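Local atomic coordinates of membrane lipoprotein family protein (Aeropyrum pernix, PDB entry 4PEV), a protein that probably serves as the solute-binding component of an ABC transporter and holds adenosine in its binding cleft. Residues Glu159-Ser164 / Ile393-Pro398; Ala189-Asp194 / Met222-Thr227; Met193-Leu198 / Gly228-Pro233; Pro197-His202 / Gln399-Tyr404. All coordinates share one frame; numbering follows the deposited sequence.

Contact 1 of 4, residues Glu159-Ser164 / Ile393-Pro398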
# COMPACT_ATOMS: atom_id res chain seq x y z
N GLU C 159 5.89 -5.49 -3.36
CA GLU C 159 4.43 -5.30 -3.40
C GLU C 159 3.71 -6.37 -4.21
O GLU C 159 2.53 -6.62 -3.98
CB GLU C 159 4.07 -3.94 -3.99
CG GLU C 159 4.31 -2.76 -3.08
CD GLU C 159 5.74 -2.23 -3.10
OE1 GLU C 159 6.59 -2.75 -3.84
OE2 GLU C 159 6.00 -1.26 -2.35
N GLN C 160 4.40 -6.97 -5.16
CA GLN C 160 3.83 -8.08 -5.92
C GLN C 160 3.29 -9.14 -4.95
O GLN C 160 2.22 -9.74 -5.17
CB GLN C 160 4.87 -8.71 -6.85
CG GLN C 160 5.61 -7.73 -7.77
CD GLN C 160 7.05 -7.45 -7.33
OE1 GLN C 160 7.34 -7.22 -6.16
NE2 GLN C 160 7.95 -7.48 -8.30
N GLU C 161 4.03 -9.36 -3.87
CA GLU C 161 3.74 -10.46 -2.98
C GLU C 161 2.35 -10.27 -2.37
O GLU C 161 1.49 -11.14 -2.53
CB GLU C 161 4.85 -10.62 -1.92
CG GLU C 161 6.22 -10.94 -2.53
CD GLU C 161 7.30 -11.32 -1.52
OE1 GLU C 161 7.04 -11.43 -0.30
OE2 GLU C 161 8.46 -11.52 -1.96
N VAL C 162 2.13 -9.14 -1.71
CA VAL C 162 0.83 -8.88 -1.05
C VAL C 162 -0.34 -8.61 -2.04
O VAL C 162 -1.46 -9.07 -1.82
CB VAL C 162 0.94 -7.75 -0.00
CG1 VAL C 162 1.01 -6.37 -0.65
CG2 VAL C 162 -0.22 -7.80 0.98
N ALA C 163 -0.08 -7.87 -3.12
CA ALA C 163 -1.11 -7.57 -4.11
C ALA C 163 -1.64 -8.83 -4.80
O ALA C 163 -2.83 -8.91 -5.12
CB ALA C 163 -0.57 -6.61 -5.16
N SER C 164 -0.75 -9.79 -5.05
CA SER C 164 -1.17 -11.07 -5.62
C SER C 164 -2.15 -11.77 -4.70
O SER C 164 -3.10 -12.38 -5.18
CB SER C 164 0.04 -11.98 -5.92
OG SER C 164 0.73 -12.40 -4.75
N ILE C 393 8.61 -19.33 -5.28
CA ILE C 393 8.17 -18.24 -6.17
C ILE C 393 8.84 -16.91 -5.78
O ILE C 393 8.92 -16.55 -4.59
CB ILE C 393 6.63 -18.10 -6.17
CG1 ILE C 393 6.03 -18.89 -7.34
CG2 ILE C 393 6.18 -16.65 -6.27
CD1 ILE C 393 4.52 -18.81 -7.43
N LYS C 394 9.32 -16.19 -6.80
CA LYS C 394 9.88 -14.86 -6.63
C LYS C 394 9.56 -14.05 -7.89
O LYS C 394 9.82 -14.48 -9.01
CB LYS C 394 11.40 -14.92 -6.39
CG LYS C 394 12.03 -13.62 -5.88
CD LYS C 394 13.56 -13.65 -5.98
CE LYS C 394 14.23 -12.43 -5.37
NZ LYS C 394 13.99 -12.33 -3.91
N PHE C 395 8.98 -12.87 -7.68
CA PHE C 395 8.61 -12.00 -8.78
C PHE C 395 9.82 -11.24 -9.32
O PHE C 395 10.84 -11.11 -8.64
CB PHE C 395 7.54 -11.00 -8.31
CG PHE C 395 6.24 -11.64 -7.91
CD1 PHE C 395 6.03 -12.07 -6.60
CD2 PHE C 395 5.21 -11.80 -8.83
CE1 PHE C 395 4.83 -12.65 -6.22
CE2 PHE C 395 4.01 -12.38 -8.46
CZ PHE C 395 3.81 -12.80 -7.16
N VAL C 396 9.71 -10.72 -10.54
CA VAL C 396 10.75 -9.88 -11.13
C VAL C 396 10.44 -8.41 -10.86
O VAL C 396 9.29 -8.00 -10.94
CB VAL C 396 10.86 -10.08 -12.67
CG1 VAL C 396 12.18 -9.51 -13.19
CG2 VAL C 396 10.75 -11.55 -13.04
N THR C 397 11.46 -7.62 -10.54
CA THR C 397 11.30 -6.17 -10.36
C THR C 397 11.51 -5.52 -11.72
O THR C 397 12.64 -5.44 -12.18
CB THR C 397 12.36 -5.59 -9.38
OG1 THR C 397 12.82 -6.61 -8.49
CG2 THR C 397 11.77 -4.40 -8.59
N PRO C 398 10.43 -5.06 -12.38
CA PRO C 398 10.62 -4.43 -13.70
C PRO C 398 11.67 -3.29 -13.72
O PRO C 398 11.67 -2.40 -12.86
CB PRO C 398 9.23 -3.89 -14.06
CG PRO C 398 8.41 -4.00 -12.81
CD PRO C 398 9.01 -5.10 -12.00
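The helical segment 159-164 runs beside the irregular loop 393-398 and comes nearest it at Q160 and F395, whose CA atoms lie 6.8 Å apart. These two side chains slide past each other in opposite directions. Q160 CB sits over one face of the F395 ring as a CH-pi contact, 3.6 Å from its centroid and 19° off the normal. The chain of Q160 then bends at its second torsion (chi2 105°), and its amide passes alongside F395 CB, with NE2 at 3.5 Å. From there NE2 makes a weak, strongly bent hydrogen bond of 3.0 Å to V396 O, the N-H...O angle being only 121°. At the far tip of the ring, F395 CZ approaches S164 OG at 3.9 Å; that hydroxyl is already spent on E161 O, one turn back in the helix. An alanine in place of F395 would probably open a gap beside Q160 CB and S164 OG, with the CH-pi contact lost. Around this buried joint, Y207 of helix 196-214 meets F395 edge to face, and helix 375-389 packs L384 against S164. E161 OE2 forms a salt bridge with the nearby R158, whereas E159 bridges to R200 of helix 196-214 and to K299, an adenosine-binding residue at the end of strand 293-299.

Contact 2 of 4, residues Ala189-Asp194 / Met222-Thr227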
# COMPACT_ATOMS: atom_id res chain seq x y z
N ALA C 189 -9.05 -1.58 -9.56
CA ALA C 189 -8.15 -0.83 -8.70
C ALA C 189 -8.11 0.60 -9.16
O ALA C 189 -8.03 0.86 -10.36
CB ALA C 189 -6.75 -1.41 -8.74
N VAL C 190 -8.20 1.53 -8.21
CA VAL C 190 -8.00 2.93 -8.47
C VAL C 190 -6.63 3.26 -7.94
O VAL C 190 -6.39 3.14 -6.73
CB VAL C 190 -9.06 3.82 -7.78
CG1 VAL C 190 -8.80 5.29 -8.10
CG2 VAL C 190 -10.47 3.40 -8.19
N ALA C 191 -5.73 3.66 -8.84
CA ALA C 191 -4.33 3.84 -8.51
C ALA C 191 -3.97 5.30 -8.55
O ALA C 191 -4.68 6.11 -9.16
CB ALA C 191 -3.46 3.06 -9.48
N GLY C 192 -2.86 5.64 -7.90
CA GLY C 192 -2.35 7.00 -7.90
C GLY C 192 -1.46 7.21 -9.10
O GLY C 192 -1.90 7.08 -10.24
N MSE C 193 -0.19 7.53 -8.85
CA MSE C 193 0.74 7.87 -9.92
C MSE C 193 1.37 6.66 -10.54
O MSE C 193 1.55 5.62 -9.88
CB MSE C 193 1.87 8.72 -9.37
CG MSE C 193 1.38 10.02 -8.74
SE MSE C 193 2.94 11.06 -8.16
CE MSE C 193 3.34 11.84 -9.94
N ASP C 194 1.73 6.79 -11.81
CA ASP C 194 2.38 5.73 -12.55
C ASP C 194 3.88 5.66 -12.21
O ASP C 194 4.72 6.25 -12.90
CB ASP C 194 2.17 5.93 -14.04
CG ASP C 194 2.59 4.73 -14.85
OD1 ASP C 194 3.54 4.01 -14.42
OD2 ASP C 194 1.96 4.51 -15.92
N MSE C 222 -10.20 -7.66 -14.90
CA MSE C 222 -9.62 -6.69 -13.98
C MSE C 222 -9.32 -5.39 -14.68
O MSE C 222 -8.74 -5.37 -15.76
CB MSE C 222 -8.34 -7.21 -13.32
CG MSE C 222 -7.98 -6.40 -12.07
SE MSE C 222 -6.76 -4.86 -12.40
CE MSE C 222 -5.09 -5.88 -12.67
N VAL C 223 -9.74 -4.29 -14.07
CA VAL C 223 -9.57 -2.97 -14.63
C VAL C 223 -8.75 -2.13 -13.68
O VAL C 223 -9.14 -1.92 -12.53
CB VAL C 223 -10.92 -2.28 -14.86
CG1 VAL C 223 -10.71 -0.84 -15.35
CG2 VAL C 223 -11.74 -3.12 -15.84
N TRP C 224 -7.61 -1.66 -14.17
CA TRP C 224 -6.67 -0.89 -13.39
C TRP C 224 -6.61 0.51 -13.96
O TRP C 224 -6.32 0.68 -15.14
CB TRP C 224 -5.32 -1.55 -13.48
CG TRP C 224 -4.27 -0.84 -12.75
CD1 TRP C 224 -3.59 0.27 -13.17
CD2 TRP C 224 -3.73 -1.19 -11.48
NE1 TRP C 224 -2.65 0.63 -12.23
CE2 TRP C 224 -2.72 -0.25 -11.19
CE3 TRP C 224 -4.01 -2.20 -10.57
CZ2 TRP C 224 -1.98 -0.29 -10.00
CZ3 TRP C 224 -3.28 -2.25 -9.39
CH2 TRP C 224 -2.27 -1.29 -9.12
N THR C 225 -6.88 1.51 -13.13
CA THR C 225 -6.84 2.91 -13.53
C THR C 225 -5.87 3.75 -12.70
O THR C 225 -6.06 3.93 -11.48
CB THR C 225 -8.24 3.54 -13.45
OG1 THR C 225 -9.18 2.66 -14.08
CG2 THR C 225 -8.26 4.91 -14.14
N TYR C 226 -4.83 4.26 -13.36
CA TYR C 226 -4.03 5.34 -12.81
C TYR C 226 -4.83 6.64 -12.86
O TYR C 226 -5.32 7.02 -13.92
CB TYR C 226 -2.74 5.51 -13.59
CG TYR C 226 -1.76 4.41 -13.33
CD1 TYR C 226 -1.17 4.26 -12.07
CD2 TYR C 226 -1.40 3.52 -14.34
CE1 TYR C 226 -0.25 3.25 -11.82
CE2 TYR C 226 -0.49 2.51 -14.10
CZ TYR C 226 0.08 2.37 -12.84
OH TYR C 226 1.00 1.36 -12.62
N THR C 227 -4.99 7.28 -11.71
CA THR C 227 -5.57 8.62 -11.61
C THR C 227 -4.50 9.67 -11.79
O THR C 227 -4.78 10.79 -12.22
CB THR C 227 -6.20 8.88 -10.24
OG1 THR C 227 -5.16 8.86 -9.24
CG2 THR C 227 -7.26 7.85 -9.92
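A189 and W224, V190 and T225, and A191 and Y226 are the paired residues of two parallel strand segments, whose axes come within 4.8 Å at an angle of 16°. Hydrogen bonds alternate between them: A189 N to V223 O, T225 N to A189 O, and A191 N to T225 O. Past the last strand pair, T227 grips A191 O twice, with its backbone N from above the carbonyl plane and with OG1 in that plane, on a lone pair at 2.8 Å. T227 OG1 in turn accepts from R229 N. On the face shared by A189, A191, W224 and Y226, the indole of W224 lies against both alanines, CE3 to A189 CB at 3.4 Å and CZ2 to A191 CB at 3.7 Å.

The Y226 side chain can be followed outward. CB passes G192 O, and CD1 has the same oxygen in the ring plane at 3.4 Å; CD1 also touches A191 CB. CE1 reaches M193 O at 3.6 Å. Over one face lies D194 CA, a CH-pi contact 4.0 Å from the centroid, and the D194 carboxylate stacks with its plane 14° from that of the ring; W224 NE1 lies over the opposite face. At the tip, OH bonds to Y404 OH, while D194 turns its oxygens to W199 NE1 and H401 NE2. The arrangement is that of a beta-alpha-beta unit, strand 186-191, helix 196-214 and strand 222-226, with 222-226 at the sheet edge, as in periplasmic-binding-protein domains.

Contact 3 of 4, residues Met193-Leu198 / Gly228-Pro233. With ADN (adenosine), chain F.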
# COMPACT_ATOMS: atom_id res chain seq x y z
N MSE C 193 -0.19 7.53 -8.85
CA MSE C 193 0.74 7.87 -9.92
C MSE C 193 1.37 6.66 -10.54
O MSE C 193 1.55 5.62 -9.88
CB MSE C 193 1.87 8.72 -9.37
CG MSE C 193 1.38 10.02 -8.74
SE MSE C 193 2.94 11.06 -8.16
CE MSE C 193 3.34 11.84 -9.94
N ASP C 194 1.73 6.79 -11.81
CA ASP C 194 2.38 5.73 -12.55
C ASP C 194 3.88 5.66 -12.21
O ASP C 194 4.72 6.25 -12.90
CB ASP C 194 2.17 5.93 -14.04
CG ASP C 194 2.59 4.73 -14.85
OD1 ASP C 194 3.54 4.01 -14.42
OD2 ASP C 194 1.96 4.51 -15.92
N ILE C 195 4.21 4.92 -11.16
CA ILE C 195 5.57 4.84 -10.66
C ILE C 195 5.88 3.42 -10.20
O ILE C 195 4.95 2.63 -10.02
CB ILE C 195 5.74 5.82 -9.49
CG1 ILE C 195 4.68 5.59 -8.41
CG2 ILE C 195 5.64 7.25 -10.00
CD1 ILE C 195 5.08 6.17 -7.06
N PRO C 196 7.18 3.08 -10.02
CA PRO C 196 7.64 1.71 -9.76
C PRO C 196 6.92 0.92 -8.68
O PRO C 196 6.61 -0.24 -8.93
CB PRO C 196 9.12 1.89 -9.41
CG PRO C 196 9.52 3.02 -10.29
CD PRO C 196 8.35 3.97 -10.27
N PRO C 197 6.65 1.51 -7.51
CA PRO C 197 5.96 0.70 -6.50
C PRO C 197 4.60 0.24 -6.98
O PRO C 197 4.22 -0.91 -6.78
CB PRO C 197 5.81 1.63 -5.31
CG PRO C 197 6.79 2.74 -5.55
CD PRO C 197 6.89 2.89 -7.04
N LEU C 198 3.88 1.14 -7.65
CA LEU C 198 2.58 0.79 -8.21
C LEU C 198 2.68 -0.18 -9.38
O LEU C 198 1.72 -0.93 -9.64
CB LEU C 198 1.78 2.03 -8.60
CG LEU C 198 0.95 2.53 -7.41
CD1 LEU C 198 1.79 2.91 -6.20
CD2 LEU C 198 0.10 3.71 -7.82
N GLY C 228 -3.27 9.34 -11.41
CA GLY C 228 -2.14 10.22 -11.60
C GLY C 228 -1.80 11.06 -10.38
O GLY C 228 -0.79 11.77 -10.36
N ARG C 229 -2.64 10.98 -9.35
CA ARG C 229 -2.43 11.77 -8.16
C ARG C 229 -2.58 10.86 -6.94
O ARG C 229 -3.23 9.82 -7.02
CB ARG C 229 -3.40 12.96 -8.18
CG ARG C 229 -2.96 14.03 -9.20
CD ARG C 229 -3.94 15.16 -9.51
NE ARG C 229 -4.37 15.91 -8.31
CZ ARG C 229 -3.61 16.74 -7.60
NH1 ARG C 229 -2.35 16.98 -7.93
NH2 ARG C 229 -4.12 17.35 -6.53
N PHE C 230 -1.91 11.21 -5.85
CA PHE C 230 -2.06 10.49 -4.57
C PHE C 230 -2.86 11.29 -3.54
O PHE C 230 -3.14 10.79 -2.46
CB PHE C 230 -0.71 10.21 -3.96
CG PHE C 230 -0.02 9.02 -4.53
CD1 PHE C 230 -0.58 7.76 -4.41
CD2 PHE C 230 1.22 9.15 -5.16
CE1 PHE C 230 0.07 6.65 -4.93
CE2 PHE C 230 1.87 8.04 -5.67
CZ PHE C 230 1.29 6.79 -5.56
N ASP C 231 -3.24 12.51 -3.89
CA ASP C 231 -3.86 13.44 -2.95
C ASP C 231 -5.17 14.05 -3.47
O ASP C 231 -5.52 15.15 -3.09
CB ASP C 231 -2.86 14.55 -2.65
CG ASP C 231 -2.46 15.35 -3.91
OD1 ASP C 231 -2.63 14.86 -5.06
OD2 ASP C 231 -1.96 16.47 -3.73
N ASP C 232 -5.91 13.35 -4.34
CA ASP C 232 -7.14 13.90 -4.90
C ASP C 232 -8.35 12.96 -4.69
O ASP C 232 -8.74 12.24 -5.59
CB ASP C 232 -6.91 14.23 -6.39
CG ASP C 232 -7.97 15.18 -6.97
OD1 ASP C 232 -9.07 15.33 -6.37
OD2 ASP C 232 -7.71 15.78 -8.04
N PRO C 233 -8.93 12.96 -3.48
CA PRO C 233 -10.13 12.16 -3.19
C PRO C 233 -11.31 12.33 -4.17
O PRO C 233 -12.02 11.38 -4.44
CB PRO C 233 -10.55 12.65 -1.80
CG PRO C 233 -9.30 13.13 -1.16
CD PRO C 233 -8.38 13.58 -2.27
O5' ADN F . -1.71 3.86 -1.31
C5' ADN F . -1.12 2.88 -2.19
C4' ADN F . 0.38 3.04 -2.45
O4' ADN F . 0.68 4.25 -3.15
C3' ADN F . 1.29 3.09 -1.23
O3' ADN F . 1.56 1.78 -0.70
C2' ADN F . 2.53 3.79 -1.78
O2' ADN F . 3.42 2.90 -2.47
C1' ADN F . 1.94 4.77 -2.76
N9 ADN F . 1.72 6.08 -2.12
C8 ADN F . 0.69 6.45 -1.33
N7 ADN F . 0.81 7.75 -0.94
C5 ADN F . 1.94 8.22 -1.51
C6 ADN F . 2.69 9.49 -1.53
N6 ADN F . 2.22 10.55 -0.83
N1 ADN F . 3.84 9.56 -2.24
C2 ADN F . 4.32 8.51 -2.93
N3 ADN F . 3.70 7.32 -2.95
C4 ADN F . 2.54 7.12 -2.28
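The loop entering helix 196-214 and the loop before helix 233-245 come closest at M193 and G228, with CA atoms 4.1 Å apart. Both are turns at the C-terminal ends of neighbouring parallel strands in an alpha/beta domain of the periplasmic-binding-protein type, and they form part of the adenosine pocket. G228 has a positive phi (96°), at which a CB would jam against the preceding carbonyl. Its own O faces CG of M193, a selenomethionine, at 3.2 Å. Because M193 CG is anti to the carbonyl carbon (chi1 -60°), it also reaches F230 CE2. SE beyond it makes an oblique Met-aromatic contact, 5.0 Å from the ring centroid.

One face of F230 has M193 N above it, offset toward the rim; above the opposite face lies the adenine, its C4 3.4 Å from the plane and over the ring centre. On the same side, ribose O4' comes close to F230 CE1. I195 CD1 meets F230 CE2 and L198 CD1 meets CZ, both at 4.0 Å, tip to tip and near the ring plane. D282, G256, D142 and K299 hydrogen-bond the nucleoside, whereas F230 and L198 meet it by van der Waals contact. D232, whose OD1 caps L235 N, accepts a weak hydrogen bond from R229 NE on OD2, within a salt bridge. D231 OD1 sits 3.2 Å above the centre of the R229 guanidinium, a pairing of charges alone, with no N-H directed at the oxygen.

Contact 4 of 4, residues Pro197-His202 / Gln399-Tyr404. With ADN (adenosine), chain F.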
# COMPACT_ATOMS: atom_id res chain seq x y z
N PRO C 197 6.65 1.51 -7.51
CA PRO C 197 5.96 0.70 -6.50
C PRO C 197 4.60 0.24 -6.98
O PRO C 197 4.22 -0.91 -6.78
CB PRO C 197 5.81 1.63 -5.31
CG PRO C 197 6.79 2.74 -5.55
CD PRO C 197 6.89 2.89 -7.04
N LEU C 198 3.88 1.14 -7.65
CA LEU C 198 2.58 0.79 -8.21
C LEU C 198 2.68 -0.18 -9.38
O LEU C 198 1.72 -0.93 -9.64
CB LEU C 198 1.78 2.03 -8.60
CG LEU C 198 0.95 2.53 -7.41
CD1 LEU C 198 1.79 2.91 -6.20
CD2 LEU C 198 0.10 3.71 -7.82
N TRP C 199 3.81 -0.19 -10.09
CA TRP C 199 4.04 -1.23 -11.08
C TRP C 199 3.98 -2.58 -10.36
O TRP C 199 3.32 -3.51 -10.82
CB TRP C 199 5.40 -1.10 -11.75
CG TRP C 199 5.64 0.17 -12.48
CD1 TRP C 199 4.73 1.13 -12.80
CD2 TRP C 199 6.90 0.61 -13.02
NE1 TRP C 199 5.34 2.16 -13.49
CE2 TRP C 199 6.67 1.87 -13.64
CE3 TRP C 199 8.20 0.07 -13.03
CZ2 TRP C 199 7.70 2.60 -14.26
CZ3 TRP C 199 9.22 0.80 -13.64
CH2 TRP C 199 8.97 2.05 -14.25
N ARG C 200 4.65 -2.68 -9.22
CA ARG C 200 4.67 -3.92 -8.47
C ARG C 200 3.29 -4.33 -7.95
O ARG C 200 2.95 -5.52 -7.97
CB ARG C 200 5.66 -3.83 -7.31
CG ARG C 200 7.09 -3.64 -7.80
CD ARG C 200 8.14 -3.96 -6.74
NE ARG C 200 8.43 -2.82 -5.89
CZ ARG C 200 9.07 -1.73 -6.29
NH1 ARG C 200 9.46 -1.61 -7.56
NH2 ARG C 200 9.30 -0.74 -5.43
N PHE C 201 2.50 -3.35 -7.49
CA PHE C 201 1.12 -3.61 -7.09
C PHE C 201 0.37 -4.16 -8.28
O PHE C 201 -0.21 -5.24 -8.20
CB PHE C 201 0.40 -2.34 -6.58
CG PHE C 201 0.67 -2.00 -5.13
CD1 PHE C 201 0.10 -2.75 -4.11
CD2 PHE C 201 1.49 -0.93 -4.78
CE1 PHE C 201 0.34 -2.43 -2.77
CE2 PHE C 201 1.74 -0.61 -3.45
CZ PHE C 201 1.16 -1.36 -2.45
N HIS C 202 0.39 -3.42 -9.39
CA HIS C 202 -0.35 -3.79 -10.58
C HIS C 202 -0.02 -5.21 -10.98
O HIS C 202 -0.89 -6.07 -11.04
CB HIS C 202 -0.07 -2.84 -11.74
CG HIS C 202 -0.96 -3.06 -12.93
ND1 HIS C 202 -0.84 -2.32 -14.08
CD2 HIS C 202 -1.97 -3.94 -13.14
CE1 HIS C 202 -1.75 -2.72 -14.96
NE2 HIS C 202 -2.45 -3.71 -14.41
N GLN C 399 12.54 -3.33 -14.73
CA GLN C 399 13.68 -2.42 -14.85
C GLN C 399 13.19 -1.06 -15.36
O GLN C 399 13.42 -0.03 -14.75
CB GLN C 399 14.72 -2.99 -15.84
CG GLN C 399 15.09 -4.47 -15.63
CD GLN C 399 16.45 -4.69 -14.97
OE1 GLN C 399 17.30 -3.79 -14.92
NE2 GLN C 399 16.66 -5.90 -14.46
N ASP C 400 12.51 -1.10 -16.51
CA ASP C 400 11.98 0.07 -17.21
C ASP C 400 10.48 0.07 -17.07
O ASP C 400 9.89 -0.89 -16.60
CB ASP C 400 12.25 -0.02 -18.73
CG ASP C 400 13.71 -0.00 -19.09
OD1 ASP C 400 14.25 1.10 -19.35
OD2 ASP C 400 14.31 -1.10 -19.19
N HIS C 401 9.87 1.14 -17.57
CA HIS C 401 8.44 1.16 -17.81
C HIS C 401 8.04 0.19 -18.93
O HIS C 401 6.95 -0.39 -18.89
CB HIS C 401 7.98 2.57 -18.18
CG HIS C 401 6.51 2.75 -18.10
ND1 HIS C 401 5.64 2.24 -19.04
CD2 HIS C 401 5.73 3.37 -17.18
CE1 HIS C 401 4.40 2.54 -18.71
NE2 HIS C 401 4.43 3.22 -17.58
N ASP C 402 8.91 0.02 -19.91
CA ASP C 402 8.65 -0.83 -21.08
C ASP C 402 8.58 -2.32 -20.71
O ASP C 402 7.74 -3.05 -21.24
CB ASP C 402 9.69 -0.58 -22.19
CG ASP C 402 9.55 0.82 -22.81
OD1 ASP C 402 9.51 1.83 -22.06
OD2 ASP C 402 9.49 0.93 -24.06
N THR C 403 9.44 -2.73 -19.79
CA THR C 403 9.41 -4.07 -19.22
C THR C 403 8.11 -4.33 -18.44
O THR C 403 7.46 -5.37 -18.62
CB THR C 403 10.58 -4.25 -18.25
OG1 THR C 403 11.76 -3.66 -18.81
CG2 THR C 403 10.83 -5.73 -17.91
N TYR C 404 7.75 -3.40 -17.56
CA TYR C 404 6.48 -3.44 -16.82
C TYR C 404 5.31 -3.57 -17.75
O TYR C 404 4.43 -4.40 -17.53
CB TYR C 404 6.31 -2.16 -15.98
CG TYR C 404 4.89 -1.78 -15.60
CD1 TYR C 404 4.08 -2.61 -14.83
CD2 TYR C 404 4.37 -0.54 -15.98
CE1 TYR C 404 2.79 -2.23 -14.47
CE2 TYR C 404 3.09 -0.16 -15.64
CZ TYR C 404 2.30 -1.00 -14.87
OH TYR C 404 1.03 -0.58 -14.54
O5' ADN F . -1.71 3.86 -1.31
C5' ADN F . -1.12 2.88 -2.19
C4' ADN F . 0.38 3.04 -2.45
O4' ADN F . 0.68 4.25 -3.15
C3' ADN F . 1.29 3.09 -1.23
O3' ADN F . 1.56 1.78 -0.70
C2' ADN F . 2.53 3.79 -1.78
O2' ADN F . 3.42 2.90 -2.47
C1' ADN F . 1.94 4.77 -2.76
N9 ADN F . 1.72 6.08 -2.12
C8 ADN F . 0.69 6.45 -1.33
N7 ADN F . 0.81 7.75 -0.94
C5 ADN F . 1.94 8.22 -1.51
C6 ADN F . 2.69 9.49 -1.53
N6 ADN F . 2.22 10.55 -0.83
N1 ADN F . 3.84 9.56 -2.24
C2 ADN F . 4.32 8.51 -2.93
N3 ADN F . 3.70 7.32 -2.95
C4 ADN F . 2.54 7.12 -2.28
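An aromatic cluster joins helix 196-214 to the start of helix 401-412, with W199 and H202 on one side and H401 and Y404 on the other. The five-membered ring of W199 and the Y404 ring form an offset stack, centroids 4.0 Å apart and planes 10° apart. W199 CB adds a CH-pi contact over the same Y404 ring, while NE1 hydrogen-bonds D194 OD1. H401 stands across the indole instead, its CD2 3.6 Å from W199 CZ2 and its plane nearly perpendicular, at 88°. W199 CZ3 meets O of D400, at the N-cap position, at 3.5 Å. The cluster lies where the helix of the beta-alpha-beta unit 186-226 meets the last helix, 401-412. One turn along from W199, H202 CG is anti to the backbone N (chi1 -172°), and ND1 forms a nearly straight hydrogen bond of 2.6 Å with Y404 OH in the imidazole plane; either could be the donor. An alanine in place of W199 would probably leave D194 OD1 without its indole N-H partner and the Y404 ring without the indole stacked on it. In the same helix, F201 CZ lies 3.6 Å from adenosine O3', and P197 CB 3.9 Å from O2'.

Overall arrangement
Contacts 2, 3 and 4 share helix 196-214 or the strands beside it, while contact 1 reaches the same helix from helix 159-181 through the salt bridge E159-R200. Contact 1 is the buried one, held by apolar packing and one weak bond; contacts 2 to 4 are only partly buried. Their chemistry follows their place: backbone bonds order the sheet pair of contact 2, apolar side chains and an adenine-facing ring line the pocket in contact 3, and stacked aromatics and a histidine-tyrosine hydrogen bond join helix 401-412 to helix 196-214 in contact 4. D194 links three of them, lying in contacts 2 and 3 and bonding W199 and H401 of contact 4. Contacts 3 and 4 both touch adenosine.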